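Local coordinates for kirola (Actinidia deliciosa, PDB 4IGV), which is a kiwifruit allergen of the ripening-related (major latex protein) family, related to PR-10 proteins, and probably binds small hydrophobic ligands, as relatives of the Bet v 1 family do, at residues E22-R27 and V114-H119; Y60-K65 and M134-E139. One frame throughout, in Å; residues are numbered along the deposited sequence.

Contact 1 (E22-R27 and V114-H119)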
ATOM      1  N   GLU A  22       2.670   4.283 -11.589  1.00 13.50           N
ATOM      2  CA  GLU A  22       1.891   5.511 -11.837  1.00 14.27           C
ATOM      3  C   GLU A  22       0.753   5.595 -10.832  1.00 13.72           C
ATOM      4  O   GLU A  22       0.465   6.677 -10.258  1.00 12.85           O
ATOM      5  CB  GLU A  22       1.303   5.465 -13.263  1.00 17.97           C
ATOM      6  CG  GLU A  22       0.265   6.590 -13.608  1.00 19.58           C
ATOM      7  CD  GLU A  22       1.007   7.837 -13.837  1.00 22.16           C
ATOM      8  OE1 GLU A  22       2.293   7.800 -13.773  1.00 20.45           O
ATOM      9  OE2 GLU A  22       0.288   8.818 -14.218  1.00 19.96           O
ATOM     10  N   ILE A  23       0.046   4.490 -10.659  1.00 12.53           N
ATOM     11  CA  ILE A  23      -1.081   4.452  -9.727  1.00 12.58           C
ATOM     12  C   ILE A  23      -0.616   4.734  -8.315  1.00 13.06           C
ATOM     13  O   ILE A  23      -1.169   5.565  -7.604  1.00 14.06           O
ATOM     14  CB  ILE A  23      -1.875   3.129  -9.816  1.00 13.89           C
ATOM     15  CG1 ILE A  23      -2.490   3.034 -11.203  1.00 14.19           C
ATOM     16  CG2 ILE A  23      -2.889   3.012  -8.633  1.00 13.58           C
ATOM     17  CD1 ILE A  23      -2.977   1.589 -11.539  1.00 15.57           C
ATOM     18  N   PHE A  24       0.382   4.012  -7.836  1.00 12.49           N
ATOM     19  CA  PHE A  24       0.808   4.153  -6.451  1.00 12.92           C
ATOM     20  C   PHE A  24       1.501   5.449  -6.117  1.00 12.76           C
ATOM     21  O   PHE A  24       1.432   5.912  -4.981  1.00 14.69           O
ATOM     22  CB  PHE A  24       1.613   2.930  -6.011  1.00 13.43           C
ATOM     23  CG  PHE A  24       0.686   1.799  -5.593  1.00 15.90           C
ATOM     24  CD1 PHE A  24       0.160   0.944  -6.479  1.00 18.80           C
ATOM     25  CD2 PHE A  24       0.196   1.769  -4.299  1.00 20.68           C
ATOM     26  CE1 PHE A  24      -0.744  -0.015  -6.067  1.00 17.87           C
ATOM     27  CE2 PHE A  24      -0.709   0.781  -3.900  1.00 22.08           C
ATOM     28  CZ  PHE A  24      -1.157  -0.095  -4.812  1.00 19.11           C
ATOM     29  N   ARG A  25       2.159   6.047  -7.100  1.00 12.13           N
ATOM     30  CA  ARG A  25       2.790   7.326  -6.905  1.00 12.73           C
ATOM     31  C   ARG A  25       1.826   8.479  -7.179  1.00 12.88           C
ATOM     32  O   ARG A  25       1.599   9.275  -6.273  1.00 14.52           O
ATOM     33  CB  ARG A  25       4.056   7.492  -7.758  1.00 12.18           C
ATOM     34  CG  ARG A  25       4.728   8.819  -7.505  1.00 12.94           C
ATOM     35  CD  ARG A  25       6.019   9.044  -8.248  1.00 11.55           C
ATOM     36  NE  ARG A  25       6.514  10.388  -7.963  1.00 12.34           N
ATOM     37  CZ  ARG A  25       7.513  10.971  -8.589  1.00 13.24           C
ATOM     38  NH1 ARG A  25       8.213  10.301  -9.465  1.00 14.17           N
ATOM     39  NH2 ARG A  25       7.902  12.183  -8.238  1.00 16.53           N
ATOM     40  N   TYR A  26       1.305   8.596  -8.396  1.00 11.93           N
ATOM     41  CA  TYR A  26       0.597   9.780  -8.792  1.00 11.96           C
ATOM     42  C   TYR A  26      -0.924   9.696  -8.817  1.00 13.01           C
ATOM     43  O   TYR A  26      -1.589  10.751  -8.790  1.00 14.89           O
ATOM     44  CB  TYR A  26       1.053  10.154 -10.182  1.00 13.03           C
ATOM     45  CG  TYR A  26       2.381  10.839 -10.271  1.00 13.24           C
ATOM     46  CD1 TYR A  26       3.406  10.262 -10.959  1.00 13.15           C
ATOM     47  CD2 TYR A  26       2.539  12.104  -9.763  1.00 13.55           C
ATOM     48  CE1 TYR A  26       4.645  10.919 -11.106  1.00 13.42           C
ATOM     49  CE2 TYR A  26       3.764  12.765  -9.887  1.00 15.34           C
ATOM     50  CZ  TYR A  26       4.770  12.133 -10.583  1.00 14.16           C
ATOM     51  OH  TYR A  26       5.960  12.869 -10.747  1.00 18.92           O
ATOM     52  N   ARG A  27      -1.499   8.515  -8.912  1.00 12.48           N
ATOM     53  CA  ARG A  27      -2.957   8.422  -9.102  1.00 13.54           C
ATOM     54  C   ARG A  27      -3.557   7.376  -8.170  1.00 12.60           C
ATOM     55  O   ARG A  27      -4.372   6.540  -8.571  1.00 13.14           O
ATOM     56  CB  ARG A  27      -3.302   8.142 -10.563  1.00 13.40           C
ATOM     57  CG  ARG A  27      -2.744   9.157 -11.561  1.00 15.13           C
ATOM     58  CD  ARG A  27      -3.295   9.094 -12.944  1.00 16.11           C
ATOM     59  NE  ARG A  27      -4.721   9.445 -12.950  1.00 17.55           N
ATOM     60  CZ  ARG A  27      -5.615   9.087 -13.864  1.00 21.18           C
ATOM     61  NH1 ARG A  27      -5.220   8.373 -14.881  1.00 18.48           N
ATOM     62  NH2 ARG A  27      -6.902   9.448 -13.755  1.00 25.20           N
ATOM     63  N   VAL A 114       5.704  -6.656  -8.342  1.00 15.29           N
ATOM     64  CA  VAL A 114       5.453  -5.698  -7.262  1.00 14.42           C
ATOM     65  C   VAL A 114       5.876  -6.325  -5.957  1.00 15.84           C
ATOM     66  O   VAL A 114       5.458  -7.475  -5.660  1.00 17.56           O
ATOM     67  CB  VAL A 114       3.943  -5.320  -7.251  1.00 15.71           C
ATOM     68  CG1 VAL A 114       3.665  -4.303  -6.113  1.00 18.50           C
ATOM     69  CG2 VAL A 114       3.491  -4.784  -8.615  1.00 17.10           C
ATOM     70  N   THR A 115       6.718  -5.633  -5.210  1.00 14.87           N
ATOM     71  CA  THR A 115       7.115  -6.108  -3.927  1.00 14.70           C
ATOM     72  C   THR A 115       6.529  -5.210  -2.861  1.00 13.82           C
ATOM     73  O   THR A 115       6.712  -3.982  -2.890  1.00 14.30           O
ATOM     74  CB  THR A 115       8.643  -6.100  -3.809  1.00 15.71           C
ATOM     75  OG1 THR A 115       9.163  -7.008  -4.779  1.00 17.81           O
ATOM     76  CG2 THR A 115       9.070  -6.647  -2.416  1.00 17.55           C
ATOM     77  N   TRP A 116       5.851  -5.837  -1.913  1.00 12.37           N
ATOM     78  CA  TRP A 116       5.261  -5.150  -0.751  1.00 13.09           C
ATOM     79  C   TRP A 116       6.133  -5.476   0.472  1.00 13.06           C
ATOM     80  O   TRP A 116       6.403  -6.665   0.741  1.00 14.02           O
ATOM     81  CB  TRP A 116       3.840  -5.708  -0.526  1.00 14.07           C
ATOM     82  CG  TRP A 116       2.866  -5.288  -1.555  1.00 12.16           C
ATOM     83  CD1 TRP A 116       2.537  -5.972  -2.666  1.00 14.58           C
ATOM     84  CD2 TRP A 116       2.006  -4.141  -1.514  1.00 12.63           C
ATOM     85  NE1 TRP A 116       1.590  -5.274  -3.395  1.00 14.85           N
ATOM     86  CE2 TRP A 116       1.209  -4.182  -2.662  1.00 13.91           C
ATOM     87  CE3 TRP A 116       1.780  -3.155  -0.582  1.00 14.36           C
ATOM     88  CZ2 TRP A 116       0.261  -3.212  -2.943  1.00 14.89           C
ATOM     89  CZ3 TRP A 116       0.849  -2.179  -0.852  1.00 16.70           C
ATOM     90  CH2 TRP A 116       0.052  -2.245  -2.006  1.00 15.58           C
ATOM     91  N   THR A 117       6.590  -4.456   1.171  1.00 13.41           N
ATOM     92  CA  THR A 117       7.359  -4.621   2.364  1.00 14.25           C
ATOM     93  C   THR A 117       6.702  -3.867   3.494  1.00 14.27           C
ATOM     94  O   THR A 117       6.424  -2.669   3.352  1.00 14.39           O
ATOM     95  CB  THR A 117       8.827  -4.158   2.167  1.00 15.48           C
ATOM     96  OG1 THR A 117       9.449  -4.847   1.120  1.00 16.34           O
ATOM     97  CG2 THR A 117       9.657  -4.357   3.462  1.00 18.04           C
ATOM     98  N   PHE A 118       6.498  -4.520   4.627  1.00 14.39           N
ATOM     99  CA  PHE A 118       6.039  -3.881   5.846  1.00 14.77           C
ATOM    100  C   PHE A 118       7.167  -3.860   6.850  1.00 15.81           C
ATOM    101  O   PHE A 118       7.839  -4.860   7.041  1.00 16.33           O
ATOM    102  CB  PHE A 118       4.900  -4.633   6.516  1.00 14.08           C
ATOM    103  CG  PHE A 118       3.647  -4.828   5.700  1.00 14.76           C
ATOM    104  CD1 PHE A 118       3.328  -4.102   4.575  1.00 14.22           C
ATOM    105  CD2 PHE A 118       2.705  -5.755   6.158  1.00 15.96           C
ATOM    106  CE1 PHE A 118       2.131  -4.320   3.910  1.00 13.99           C
ATOM    107  CE2 PHE A 118       1.500  -5.979   5.472  1.00 17.23           C
ATOM    108  CZ  PHE A 118       1.223  -5.233   4.394  1.00 14.33           C
ATOM    109  N   HIS A 119       7.376  -2.714   7.494  1.00 15.86           N
ATOM    110  CA  HIS A 119       8.263  -2.634   8.654  1.00 16.84           C
ATOM    111  C   HIS A 119       7.400  -2.086   9.768  1.00 17.26           C
ATOM    112  O   HIS A 119       6.788  -1.020   9.632  1.00 18.02           O
ATOM    113  CB  HIS A 119       9.414  -1.663   8.420  1.00 17.20           C
ATOM    114  CG  HIS A 119      10.427  -2.133   7.434  1.00 20.39           C
ATOM    115  ND1 HIS A 119      11.414  -3.037   7.783  1.00 31.57           N
ATOM    116  CD2 HIS A 119      10.669  -1.791   6.147  1.00 27.64           C
ATOM    117  CE1 HIS A 119      12.159  -3.302   6.719  1.00 32.08           C
ATOM    118  NE2 HIS A 119      11.736  -2.558   5.718  1.00 28.26           N
TER

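Contact 2 (Y60-K65 and M134-E139)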
ATOM      1  N   TYR A  60     -11.070   2.042   4.015  1.00 15.76           N
ATOM      2  CA  TYR A  60     -10.936   0.704   3.523  1.00 16.38           C
ATOM      3  C   TYR A  60     -11.686  -0.300   4.355  1.00 17.95           C
ATOM      4  O   TYR A  60     -12.192   0.037   5.432  1.00 18.67           O
ATOM      5  CB  TYR A  60      -9.419   0.335   3.396  1.00 16.78           C
ATOM      6  CG  TYR A  60      -8.611   0.172   4.675  1.00 15.39           C
ATOM      7  CD1 TYR A  60      -8.322  -1.068   5.178  1.00 16.52           C
ATOM      8  CD2 TYR A  60      -8.136   1.271   5.378  1.00 15.06           C
ATOM      9  CE1 TYR A  60      -7.525  -1.227   6.364  1.00 16.90           C
ATOM     10  CE2 TYR A  60      -7.374   1.130   6.550  1.00 15.73           C
ATOM     11  CZ  TYR A  60      -7.055  -0.109   7.021  1.00 18.99           C
ATOM     12  OH  TYR A  60      -6.303  -0.268   8.168  1.00 22.76           O
ATOM     13  N   THR A  61     -11.804  -1.507   3.840  1.00 18.00           N
ATOM     14  CA  THR A  61     -12.529  -2.554   4.511  1.00 20.56           C
ATOM     15  C   THR A  61     -11.665  -3.802   4.545  1.00 22.00           C
ATOM     16  O   THR A  61     -11.151  -4.240   3.508  1.00 25.57           O
ATOM     17  CB  THR A  61     -13.852  -2.822   3.780  1.00 21.45           C
ATOM     18  OG1 THR A  61     -14.676  -1.645   3.811  1.00 23.53           O
ATOM     19  CG2 THR A  61     -14.623  -3.982   4.420  1.00 24.55           C
ATOM     20  N   ILE A  62     -11.530  -4.369   5.742  1.00 23.41           N
ATOM     21  CA  ILE A  62     -10.758  -5.592   5.994  1.00 25.81           C
ATOM     22  C   ILE A  62     -11.675  -6.538   6.752  1.00 26.47           C
ATOM     23  O   ILE A  62     -12.233  -6.176   7.803  1.00 25.78           O
ATOM     24  CB  ILE A  62      -9.528  -5.302   6.943  1.00 28.50           C
ATOM     25  CG1 ILE A  62      -8.428  -4.495   6.263  1.00 30.99           C
ATOM     26  CG2 ILE A  62      -8.995  -6.664   7.536  1.00 33.46           C
ATOM     27  CD1 ILE A  62      -7.272  -5.336   5.722  1.00 34.99           C
ATOM     28  N   ASP A  63     -11.836  -7.746   6.215  1.00 28.49           N
ATOM     29  CA  ASP A  63     -12.741  -8.746   6.791  1.00 30.84           C
ATOM     30  C   ASP A  63     -14.130  -8.169   7.062  1.00 30.11           C
ATOM     31  O   ASP A  63     -14.720  -8.400   8.118  1.00 31.63           O
ATOM     32  CB  ASP A  63     -12.126  -9.354   8.059  1.00 33.57           C
ATOM     33  CG  ASP A  63     -10.949 -10.294   7.758  1.00 37.79           C
ATOM     34  OD1 ASP A  63     -10.711 -10.627   6.583  1.00 41.47           O
ATOM     35  OD2 ASP A  63     -10.275 -10.741   8.712  1.00 46.36           O
ATOM     36  N   GLY A  64     -14.626  -7.389   6.102  1.00 30.27           N
ATOM     37  CA  GLY A  64     -15.949  -6.749   6.186  1.00 30.10           C
ATOM     38  C   GLY A  64     -16.092  -5.592   7.158  1.00 30.81           C
ATOM     39  O   GLY A  64     -17.211  -5.100   7.364  1.00 35.12           O
ATOM     40  N   LYS A  65     -15.004  -5.198   7.810  1.00 28.85           N
ATOM     41  CA  LYS A  65     -15.077  -4.066   8.729  1.00 28.33           C
ATOM     42  C   LYS A  65     -14.352  -2.858   8.217  1.00 24.87           C
ATOM     43  O   LYS A  65     -13.220  -2.940   7.699  1.00 24.13           O
ATOM     44  CB  LYS A  65     -14.588  -4.414  10.097  1.00 31.67           C
ATOM     45  CG  LYS A  65     -13.163  -4.820  10.253  1.00 33.75           C
ATOM     46  CD  LYS A  65     -13.062  -6.053  11.190  1.00 43.07           C
ATOM     47  CE  LYS A  65     -11.593  -6.355  11.500  1.00 46.73           C
ATOM     48  NZ  LYS A  65     -10.788  -6.569  10.258  1.00 44.43           N
ATOM     49  N   MET A 134      -1.297  -7.915   4.646  1.00 15.53           N
ATOM     50  CA  MET A 134      -0.541  -8.323   3.455  1.00 15.04           C
ATOM     51  C   MET A 134      -1.432  -9.002   2.425  1.00 15.78           C
ATOM     52  O   MET A 134      -1.337  -8.694   1.238  1.00 16.04           O
ATOM     53  CB  MET A 134       0.654  -9.216   3.828  1.00 16.41           C
ATOM     54  CG  MET A 134       1.483  -9.602   2.631  1.00 16.00           C
ATOM     55  SD  MET A 134       2.281  -8.186   1.787  1.00 16.28           S
ATOM     56  CE  MET A 134       3.635  -7.893   2.894  1.00 17.62           C
ATOM     57  N   ASN A 135      -2.321  -9.876   2.866  1.00 16.03           N
ATOM     58  CA  ASN A 135      -3.263 -10.520   1.948  1.00 17.04           C
ATOM     59  C   ASN A 135      -4.099  -9.481   1.246  1.00 16.29           C
ATOM     60  O   ASN A 135      -4.336  -9.570   0.049  1.00 16.62           O
ATOM     61  CB  ASN A 135      -4.178 -11.491   2.706  1.00 18.19           C
ATOM     62  CG  ASN A 135      -3.435 -12.706   3.285  1.00 21.46           C
ATOM     63  OD1 ASN A 135      -2.381 -13.102   2.779  1.00 27.95           O
ATOM     64  ND2 ASN A 135      -4.021 -13.324   4.342  1.00 26.07           N
ATOM     65  N   PHE A 136      -4.510  -8.452   1.975  1.00 15.50           N
ATOM     66  CA  PHE A 136      -5.298  -7.347   1.433  1.00 15.40           C
ATOM     67  C   PHE A 136      -4.559  -6.616   0.319  1.00 14.30           C
ATOM     68  O   PHE A 136      -5.085  -6.296  -0.725  1.00 14.77           O
ATOM     69  CB  PHE A 136      -5.742  -6.489   2.633  1.00 16.59           C
ATOM     70  CG  PHE A 136      -6.323  -5.125   2.345  1.00 19.71           C
ATOM     71  CD1 PHE A 136      -7.692  -4.915   2.290  1.00 25.67           C
ATOM     72  CD2 PHE A 136      -5.480  -4.061   2.240  1.00 21.39           C
ATOM     73  CE1 PHE A 136      -8.183  -3.615   2.101  1.00 23.89           C
ATOM     74  CE2 PHE A 136      -5.967  -2.787   2.035  1.00 26.79           C
ATOM     75  CZ  PHE A 136      -7.339  -2.604   1.951  1.00 25.18           C
ATOM     76  N   CYS A 137      -3.293  -6.286   0.588  1.00 13.15           N
ATOM     77  CA  CYS A 137      -2.454  -5.607  -0.379  1.00 13.20           C
ATOM     78  C   CYS A 137      -2.230  -6.437  -1.632  1.00 13.19           C
ATOM     79  O   CYS A 137      -2.244  -5.900  -2.746  1.00 12.90           O
ATOM     80  CB  CYS A 137      -1.119  -5.233   0.243  1.00 13.84           C
ATOM     81  SG  CYS A 137      -1.216  -3.901   1.501  1.00 15.81           S
ATOM     82  N   ILE A 138      -2.015  -7.729  -1.464  0.60 12.79           N
ATOM     83  CA  ILE A 138      -1.835  -8.601  -2.614  0.60 12.56           C
ATOM     84  C   ILE A 138      -3.132  -8.675  -3.429  0.60 12.51           C
ATOM     85  O   ILE A 138      -3.106  -8.704  -4.654  0.60 13.87           O
ATOM     86  CB  ILE A 138      -1.332  -9.974  -2.194  0.60 13.32           C
ATOM     87  CG1 ILE A 138       0.083  -9.836  -1.576  0.60 14.57           C
ATOM     88  CG2 ILE A 138      -1.292 -10.928  -3.393  0.60 14.41           C
ATOM     89  CD1 ILE A 138       1.123  -9.327  -2.516  0.60 16.51           C
ATOM     90  N   GLU A 139      -4.269  -8.659  -2.727  0.50 13.25           N
ATOM     91  CA  GLU A 139      -5.586  -8.709  -3.399  0.50 13.95           C
ATOM     92  C   GLU A 139      -5.761  -7.475  -4.229  0.50 13.11           C
ATOM     93  O   GLU A 139      -6.129  -7.519  -5.403  0.50 13.16           O
ATOM     94  CB  GLU A 139      -6.764  -8.751  -2.407  0.50 14.19           C
ATOM     95  CG  GLU A 139      -8.062  -9.068  -3.189  0.50 18.59           C
ATOM     96  CD  GLU A 139      -9.377  -8.822  -2.483  0.50 26.45           C
ATOM     97  OE1 GLU A 139      -9.443  -8.919  -1.235  0.50 32.58           O
ATOM     98  OE2 GLU A 139     -10.357  -8.549  -3.241  0.50 26.21           O
TER

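Contact 1 (E22-R27 and V114-H119)
Trp116 keeps CG beside its backbone N and anti to its carbonyl carbon (chi1 -71°), which brings the indole across to Phe24 on the helix. The phenyl ring of Phe24 leaves helix 17-25 on a CB that already points at the strand. The two side chains cross at about a right angle and make an offset edge-to-face pair. The edge of the indole six-membered ring is turned toward the phenyl face, with the planes at 87° and the ring centroids 5.5 Å apart. The touch is narrow. Trp116 CH2 lies 3.7 Å from Phe24 CE2, and Trp116 CZ2 comes to 3.9 Å from Phe24 CZ. The backbones stay well apart, with 10.9 Å between Phe24 CA and Val114 CA, so long aromatic side chains bridge the gap. Both residues are buried. The indole NE1 is satisfied by Thr141 OG1 of helix 131-145, a bond that should limit how the ring can turn. Phe24 also meets the ring of Phe20 and packs on Ile144. The contact thus ties one of the short helices to the concave face of the curved antiparallel sheet and to the long C-terminal helix, as in the Bet v 1 fold.

Contact 2 (Y60-K65 and M134-E139)
Phe136 reaches from the helix to the strand and lies crosswise to both Tyr60 and Ile62. With CG anti to the backbone N (chi1 167°), the ring extends across to the strand. Ile62 covers one face of this ring with CG1. Its terminal CD1 packs 3.5 Å from Phe136 CG and equally close to Phe136 CD1. The carbonyl of Thr61 takes the ring edge instead: Thr61 O lies near the ring plane, 3.3 Å from Phe136 CE1. Tyr60 meets the far end of the phenyl, with Tyr60 CD1 3.7 Å from Phe136 CZ. These two rings are oblique, their planes at 55°. The contact is one of the places where the long C-terminal helix of the Bet v 1 fold meets the sheet curving around it, here at the end of strand 55-62. Ile62 also packs on Thr132 and Leu133 of that helix. From Ile62 to Lys65 the chain reverses in a type I' beta turn. Ile62 O accepts hydrogen bonds from Lys65 N and Lys65 NZ, which come from opposite faces of its plane. The ammonium, 2.9 Å from Ile62 O, sits above the carbonyl plane. Thr61 OG1 is hydrogen-bonded to Gln40 OE1 of strand 39-46.

The centres of contact 1 and contact 2 lie about 15 Å apart, and both reach the same antiparallel sheet, through strand 112-122 in contact 1 and strand 55-62 in contact 2. Their segments alternate along the chain: 22-27, 60-65, 114-119, then 134-139. Strand 112-122 and helix 131-145 follow one another, and here they join the two contacts directly. Trp116 CZ3 packs 3.6 Å from Cys137 SG, and Phe118 CE2 lies 3.5 Å from Met134 N. Helix 131-145 packs on strand 112-122 with one side and reaches strand 55-62 with another, linking distant strands of the sheet within a single monomer. Contact 1 lies close to the centre of the chain, contact 2 farther out.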